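Local coordinates for protein Methylcobalamin\: coenzyme M methyltransferase (Methanosarcina mazei, PDB 4AY7) that probably transfers a methyl group from a methylated corrinoid to coenzyme M with the help of a zinc ion, as a step of methanogenesis, at residues Lys113-Ala118 against Leu181-Asp186; Val158-Asp163 against Asp186-Ala191. All blocks are in the same frame, centred on the assembly; numbering follows the deposited sequence. Where two conformers were deposited one is given.

Both contacts are made by helix 178-202, one of the helices of this TIM-barrel chain, and their centres lie about 9 Å apart. Interaction 1 sets residues 181-186 of that helix against the loop 113-118, which follows strand 105-108; interaction 2 sets the next turns, 186-191, against the short helix 157-165. Asp186 belongs to both. Along the chain the segments alternate: loop 113-118, helix 157-165, then 181-186 and 186-191. Ala161 of interaction 2 also packs on Leu185, so the two contacts merge into one patch. Helix 178-202 thus packs against both a loop and a short helix, away from the zinc site.

Interaction 1: residues Lys113-Ala118 against Leu181-Asp186; sequences KDLEGA and LEQALD
Leu115 reaches across from the loop and lays a single methyl, CD1, on helix 178-202 in the angle between Gln183 and Ala184. That methyl is the close-packed part of the contact. Leu115 CD1 sits 3.7 Å from Gln183 CB. The backbone N of Ala184 is equally near to Leu115 CD1, and Ala184 CB lies a little farther from it, at 4.1 Å. The leucine gets there because its CG stands anti to the carbonyl carbon (chi1 -63°), which carries the branch out toward the helix. Val165 of helix 157-165 touches both Leu115 and Ala184, and these two residues are buried.

Gln183 forms the looser, solvent-facing side. Its CG is anti to the backbone N (chi1 -167°). The chain runs on extended and slides past Leu115 in the opposite direction, presenting its aliphatic part and amide carbon to the methyl. Gln183 OE1 comes within 3.8 Å of Leu115 CD1, plain packing against a methyl group. No hydrogen bond joins the two segments.

The loop holds its own shape instead. Asp114 OD1 accepts from Glu116 N at 2.9 Å, using the lone pair turned away from its other oxygen, and Ala118 N bonds back to Leu115 O at 3.0 Å. An Asx turn therefore leads into a type II beta turn over Leu115-Ala118, with Gly117 at a positive phi of 88°, and the leucine that opens this second turn docks on an outer helix of the TIM barrel.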
ATOM      1  N   LYS A 113      15.245  -3.899 -22.882  1.00 27.77           N
ATOM      2  CA  LYS A 113      15.497  -3.294 -24.201  1.00 29.06           C
ATOM      3  C   LYS A 113      14.336  -3.374 -25.208  1.00 28.57           C
ATOM      4  O   LYS A 113      14.337  -2.663 -26.226  1.00 29.52           O
ATOM      5  CB  LYS A 113      16.764  -3.937 -24.777  1.00 30.92           C
ATOM      6  CG  LYS A 113      17.982  -3.509 -23.984  1.00 32.65           C
ATOM      7  CD  LYS A 113      19.244  -4.165 -24.475  1.00 35.39           C
ATOM      8  CE  LYS A 113      20.378  -3.144 -24.617  1.00 37.61           C
ATOM      9  NZ  LYS A 113      20.794  -2.928 -26.043  1.00 40.12           N
ATOM     10  N   ASP A 114      13.344  -4.213 -24.908  1.00 27.14           N
ATOM     11  CA  ASP A 114      12.245  -4.494 -25.814  1.00 27.39           C
ATOM     12  C   ASP A 114      11.250  -5.307 -25.034  1.00 26.40           C
ATOM     13  O   ASP A 114      11.592  -5.865 -23.936  1.00 26.57           O
ATOM     14  CB  ASP A 114      12.784  -5.319 -27.013  1.00 28.45           C
ATOM     15  CG  ASP A 114      13.340  -6.682 -26.585  1.00 28.68           C
ATOM     16  OD1 ASP A 114      12.523  -7.623 -26.458  1.00 28.91           O
ATOM     17  OD2 ASP A 114      14.563  -6.773 -26.252  1.00 28.76           O
ATOM     18  N   LEU A 115      10.112  -5.561 -25.645  1.00 25.71           N
ATOM     19  CA  LEU A 115       9.081  -6.337 -24.995  1.00 25.98           C
ATOM     20  C   LEU A 115       8.746  -7.631 -25.698  1.00 27.18           C
ATOM     21  O   LEU A 115       7.625  -8.149 -25.576  1.00 26.52           O
ATOM     22  CB  LEU A 115       7.809  -5.455 -24.781  1.00 25.93           C
ATOM     23  CG  LEU A 115       7.959  -4.252 -23.860  1.00 25.64           C
ATOM     24  CD1 LEU A 115       6.745  -3.244 -23.924  1.00 25.50           C
ATOM     25  CD2 LEU A 115       8.073  -4.709 -22.422  1.00 24.54           C
ATOM     26  N   GLU A 116       9.723  -8.190 -26.404  1.00 28.74           N
ATOM     27  CA  GLU A 116       9.476  -9.381 -27.162  1.00 30.32           C
ATOM     28  C   GLU A 116       9.224 -10.546 -26.272  1.00 29.50           C
ATOM     29  O   GLU A 116      10.023 -10.905 -25.445  1.00 30.83           O
ATOM     30  CB  GLU A 116      10.648  -9.669 -28.118  1.00 31.48           C
ATOM     31  CG  GLU A 116      10.749  -8.644 -29.246  1.00 32.49           C
ATOM     32  CD  GLU A 116       9.434  -8.454 -29.991  1.00 34.39           C
ATOM     33  OE1 GLU A 116       8.691  -9.460 -30.247  1.00 36.94           O
ATOM     34  OE2 GLU A 116       9.128  -7.307 -30.344  1.00 36.00           O
ATOM     35  N   GLY A 117       8.066 -11.138 -26.434  1.00 29.87           N
ATOM     36  CA  GLY A 117       7.716 -12.282 -25.602  1.00 30.34           C
ATOM     37  C   GLY A 117       7.050 -11.877 -24.317  1.00 30.17           C
ATOM     38  O   GLY A 117       6.638 -12.753 -23.601  1.00 33.82           O
ATOM     39  N   ALA A 118       6.981 -10.573 -23.968  1.00 28.40           N
ATOM     40  CA  ALA A 118       6.426 -10.137 -22.657  1.00 26.97           C
ATOM     41  C   ALA A 118       4.961 -10.361 -22.619  1.00 27.31           C
ATOM     42  O   ALA A 118       4.265  -9.920 -23.550  1.00 27.21           O
ATOM     43  CB  ALA A 118       6.710  -8.677 -22.422  1.00 24.96           C
ATOM     44  N   LEU A 181       6.069   2.115 -23.885  1.00 27.97           N
ATOM     45  CA  LEU A 181       5.493   2.569 -22.640  1.00 27.12           C
ATOM     46  C   LEU A 181       4.061   2.030 -22.407  1.00 26.01           C
ATOM     47  O   LEU A 181       3.775   1.424 -21.339  1.00 22.94           O
ATOM     48  CB  LEU A 181       5.472   4.084 -22.549  1.00 27.71           C
ATOM     49  CG  LEU A 181       5.134   4.529 -21.141  1.00 27.65           C
ATOM     50  CD1 LEU A 181       6.383   4.810 -20.331  1.00 27.29           C
ATOM     51  CD2 LEU A 181       4.285   5.801 -21.208  1.00 27.88           C
ATOM     52  N   GLU A 182       3.176   2.232 -23.391  1.00 25.15           N
ATOM     53  CA  GLU A 182       1.824   1.694 -23.270  1.00 26.39           C
ATOM     54  C   GLU A 182       1.653   0.212 -23.255  1.00 25.02           C
ATOM     55  O   GLU A 182       0.834  -0.309 -22.490  1.00 24.08           O
ATOM     56  CB  GLU A 182       0.888   2.275 -24.333  1.00 29.20           C
ATOM     57  CG  GLU A 182       0.577   3.741 -24.114  1.00 31.02           C
ATOM     58  CD  GLU A 182      -0.549   4.179 -25.057  1.00 35.40           C
ATOM     59  OE1 GLU A 182      -1.629   3.507 -25.126  1.00 36.84           O
ATOM     60  OE2 GLU A 182      -0.310   5.153 -25.782  1.00 39.85           O
ATOM     61  N   GLN A 183       2.460  -0.496 -24.031  1.00 25.03           N
ATOM     62  CA  GLN A 183       2.406  -1.962 -23.976  1.00 25.08           C
ATOM     63  C   GLN A 183       2.792  -2.473 -22.602  1.00 23.96           C
ATOM     64  O   GLN A 183       2.132  -3.362 -22.074  1.00 23.50           O
ATOM     65  CB  GLN A 183       3.318  -2.566 -25.019  1.00 26.88           C
ATOM     66  CG  GLN A 183       3.031  -4.022 -25.189  1.00 29.44           C
ATOM     67  CD  GLN A 183       3.916  -4.645 -26.236  1.00 32.25           C
ATOM     68  OE1 GLN A 183       4.613  -3.947 -27.036  1.00 34.65           O
ATOM     69  NE2 GLN A 183       3.868  -5.968 -26.279  1.00 35.35           N
ATOM     70  N   ALA A 184       3.847  -1.903 -22.017  1.00 22.71           N
ATOM     71  CA  ALA A 184       4.257  -2.323 -20.659  1.00 22.19           C
ATOM     72  C   ALA A 184       3.221  -2.052 -19.576  1.00 21.24           C
ATOM     73  O   ALA A 184       2.945  -2.898 -18.690  1.00 20.05           O
ATOM     74  CB  ALA A 184       5.589  -1.664 -20.301  1.00 21.76           C
ATOM     75  N   LEU A 185       2.669  -0.843 -19.609  1.00 21.41           N
ATOM     76  CA  LEU A 185       1.595  -0.457 -18.716  1.00 21.04           C
ATOM     77  C   LEU A 185       0.425  -1.392 -18.857  1.00 21.38           C
ATOM     78  O   LEU A 185      -0.080  -1.859 -17.865  1.00 21.03           O
ATOM     79  CB  LEU A 185       1.173   0.973 -19.013  1.00 21.27           C
ATOM     80  CG  LEU A 185       2.218   2.001 -18.558  1.00 21.35           C
ATOM     81  CD1 LEU A 185       1.903   3.392 -19.122  1.00 21.99           C
ATOM     82  CD2 LEU A 185       2.217   2.074 -17.038  1.00 20.79           C
ATOM     83  N   ASP A 186       0.071  -1.797 -20.072  1.00 22.06           N
ATOM     84  CA  ASP A 186      -1.026  -2.715 -20.242  1.00 23.14           C
ATOM     85  C   ASP A 186      -0.775  -4.096 -19.690  1.00 22.57           C
ATOM     86  O   ASP A 186      -1.657  -4.673 -19.047  1.00 23.48           O
ATOM     87  CB  ASP A 186      -1.470  -2.786 -21.742  1.00 25.73           C
ATOM     88  CG  ASP A 186      -2.186  -1.454 -22.206  1.00 28.16           C
ATOM     89  OD1 ASP A 186      -2.544  -0.611 -21.334  1.00 30.99           O
ATOM     90  OD2 ASP A 186      -2.317  -1.255 -23.430  1.00 29.78           O
TER

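Interaction 2: residues Val158-Asp163 against Asp186-Ala191; sequences VTVASD and DIATEA
Ala161 and Ala188 bring the two helix backbones close, with their CA atoms 4.9 Å apart, and both segments stay regularly helical through the contact. What permits this is the small side chain on each side. Ala188 points its methyl toward helix 157-165, and Ala188 CB lies 3.3 Å from the backbone N of Ala161 and 3.6 Å from Ala161 CB. Alongside, Val160 supplies a larger surface: its CG1 is 3.5 Å from Ala188 CB and 3.8 Å from Ala188 CA. That branch is the one anti to the backbone N (chi1 168°), and it brings the valine against the flank of the alanine methyl. Ala188 CB is thus received between the CG1 of Val160 and the methyl and backbone of Ala161.

Beyond the pair, Phe170 of helix 167-176 touches Ala161, while Leu87 and Val88 of helix 86-90 touch Val160, and the residues that meet here are buried. Thr159, on the helix face turned away from this contact, bonds through OG1 to Asp211 and to the backbone N of Val213, tying helix 157-165 to the loop after strand 206-210.

With no hydrogen bond or charge pair between the segments, the contact rests on close apolar packing, and the small alanine side chains let the backbones come this near.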
ATOM      1  N   VAL A 158       1.921   1.085 -12.290  1.00 20.16           N
ATOM      2  CA  VAL A 158       2.949   1.920 -12.871  1.00 20.80           C
ATOM      3  C   VAL A 158       4.320   1.345 -12.448  1.00 21.25           C
ATOM      4  O   VAL A 158       5.246   1.177 -13.242  1.00 21.28           O
ATOM      5  CB  VAL A 158       2.791   3.379 -12.515  1.00 20.27           C
ATOM      6  CG1 VAL A 158       3.877   4.253 -13.145  1.00 20.23           C
ATOM      7  CG2 VAL A 158       1.386   3.836 -12.937  1.00 20.73           C
ATOM      8  N   THR A 159       4.460   1.076 -11.153  1.00 20.68           N
ATOM      9  CA  THR A 159       5.699   0.535 -10.624  1.00 20.63           C
ATOM     10  C   THR A 159       6.010  -0.856 -11.190  1.00 20.18           C
ATOM     11  O   THR A 159       7.171  -1.139 -11.479  1.00 19.40           O
ATOM     12  CB  THR A 159       5.593   0.606  -9.092  1.00 20.74           C
ATOM     13  OG1 THR A 159       5.511   2.000  -8.748  1.00 20.54           O
ATOM     14  CG2 THR A 159       6.824  -0.020  -8.343  1.00 20.24           C
ATOM     15  N   VAL A 160       4.973  -1.679 -11.418  1.00 19.01           N
ATOM     16  CA  VAL A 160       5.161  -2.994 -12.028  1.00 18.89           C
ATOM     17  C   VAL A 160       5.662  -2.830 -13.454  1.00 19.36           C
ATOM     18  O   VAL A 160       6.603  -3.523 -13.830  1.00 19.17           O
ATOM     19  CB  VAL A 160       3.849  -3.833 -12.082  1.00 18.49           C
ATOM     20  CG1 VAL A 160       4.030  -5.039 -12.975  1.00 18.05           C
ATOM     21  CG2 VAL A 160       3.408  -4.209 -10.670  1.00 17.77           C
ATOM     22  N   ALA A 161       5.120  -1.881 -14.219  1.00 19.00           N
ATOM     23  CA  ALA A 161       5.569  -1.701 -15.585  1.00 19.55           C
ATOM     24  C   ALA A 161       7.033  -1.270 -15.595  1.00 19.94           C
ATOM     25  O   ALA A 161       7.838  -1.760 -16.379  1.00 19.73           O
ATOM     26  CB  ALA A 161       4.742  -0.645 -16.292  1.00 19.81           C
ATOM     27  N   SER A 162       7.353  -0.334 -14.718  1.00 19.93           N
ATOM     28  CA  SER A 162       8.697   0.207 -14.580  0.70 20.47           C
ATOM     29  C   SER A 162       9.706  -0.864 -14.199  1.00 20.45           C
ATOM     30  O   SER A 162      10.852  -0.894 -14.732  1.00 21.16           O
ATOM     31  CB  SER A 162       8.690   1.288 -13.510  0.70 20.92           C
ATOM     32  OG  SER A 162       9.950   1.901 -13.462  0.70 22.62           O
ATOM     33  N   ASP A 163       9.288  -1.766 -13.315  1.00 20.13           N
ATOM     34  CA  ASP A 163      10.166  -2.928 -12.961  1.00 20.99           C
ATOM     35  C   ASP A 163      10.295  -3.983 -14.075  1.00 20.70           C
ATOM     36  O   ASP A 163      11.394  -4.634 -14.165  1.00 20.35           O
ATOM     37  CB  ASP A 163       9.740  -3.589 -11.653  1.00 21.35           C
ATOM     38  CG  ASP A 163      10.005  -2.701 -10.420  1.00 23.51           C
ATOM     39  OD1 ASP A 163      10.950  -1.861 -10.395  1.00 26.38           O
ATOM     40  OD2 ASP A 163       9.335  -2.948  -9.420  1.00 24.99           O
ATOM     41  N   ASP A 186       0.071  -1.797 -20.072  1.00 22.06           N
ATOM     42  CA  ASP A 186      -1.026  -2.715 -20.242  1.00 23.14           C
ATOM     43  C   ASP A 186      -0.775  -4.096 -19.690  1.00 22.57           C
ATOM     44  O   ASP A 186      -1.657  -4.673 -19.047  1.00 23.48           O
ATOM     45  CB  ASP A 186      -1.470  -2.786 -21.742  1.00 25.73           C
ATOM     46  CG  ASP A 186      -2.186  -1.454 -22.206  1.00 28.16           C
ATOM     47  OD1 ASP A 186      -2.544  -0.611 -21.334  1.00 30.99           O
ATOM     48  OD2 ASP A 186      -2.317  -1.255 -23.430  1.00 29.78           O
ATOM     49  N   ILE A 187       0.410  -4.662 -19.928  1.00 22.44           N
ATOM     50  CA  ILE A 187       0.750  -5.956 -19.348  1.00 21.93           C
ATOM     51  C   ILE A 187       0.798  -5.845 -17.818  1.00 21.05           C
ATOM     52  O   ILE A 187       0.239  -6.717 -17.118  1.00 20.41           O
ATOM     53  CB  ILE A 187       2.121  -6.456 -19.829  1.00 22.33           C
ATOM     54  CG1 ILE A 187       2.099  -6.690 -21.363  1.00 23.87           C
ATOM     55  CG2 ILE A 187       2.518  -7.719 -19.101  1.00 22.37           C
ATOM     56  CD1 ILE A 187       3.455  -6.622 -22.032  1.00 23.59           C
ATOM     57  N   ALA A 188       1.481  -4.792 -17.296  1.00 19.89           N
ATOM     58  CA  ALA A 188       1.546  -4.557 -15.844  1.00 19.84           C
ATOM     59  C   ALA A 188       0.147  -4.451 -15.243  1.00 19.48           C
ATOM     60  O   ALA A 188      -0.065  -5.045 -14.191  1.00 18.91           O
ATOM     61  CB  ALA A 188       2.358  -3.277 -15.499  1.00 18.89           C
ATOM     62  N   THR A 189      -0.823  -3.780 -15.921  1.00 19.80           N
ATOM     63  CA  THR A 189      -2.148  -3.580 -15.328  1.00 20.49           C
ATOM     64  C   THR A 189      -2.905  -4.897 -15.277  1.00 21.30           C
ATOM     65  O   THR A 189      -3.532  -5.205 -14.256  1.00 20.87           O
ATOM     66  CB  THR A 189      -2.921  -2.465 -16.051  1.00 20.87           C
ATOM     67  OG1 THR A 189      -2.107  -1.302 -15.974  1.00 20.98           O
ATOM     68  CG2 THR A 189      -4.322  -2.160 -15.470  1.00 20.45           C
ATOM     69  N   GLU A 190      -2.757  -5.691 -16.334  1.00 21.99           N
ATOM     70  CA  GLU A 190      -3.408  -6.955 -16.414  1.00 23.68           C
ATOM     71  C   GLU A 190      -2.920  -7.864 -15.269  1.00 21.62           C
ATOM     72  O   GLU A 190      -3.696  -8.539 -14.624  1.00 20.16           O
ATOM     73  CB  GLU A 190      -3.096  -7.577 -17.781  1.00 28.26           C
ATOM     74  CG  GLU A 190      -3.613  -8.975 -18.031  1.00 32.05           C
ATOM     75  CD  GLU A 190      -3.237  -9.484 -19.453  1.00 39.49           C
ATOM     76  OE1 GLU A 190      -3.315  -8.669 -20.437  1.00 44.45           O
ATOM     77  OE2 GLU A 190      -2.866 -10.704 -19.595  1.00 43.37           O
ATOM     78  N   ALA A 191      -1.614  -7.949 -15.125  1.00 20.69           N
ATOM     79  CA  ALA A 191      -1.007  -8.804 -14.083  1.00 19.82           C
ATOM     80  C   ALA A 191      -1.480  -8.301 -12.722  1.00 19.02           C
ATOM     81  O   ALA A 191      -1.774  -9.083 -11.822  1.00 18.93           O
ATOM     82  CB  ALA A 191       0.559  -8.792 -14.154  1.00 18.70           C
TER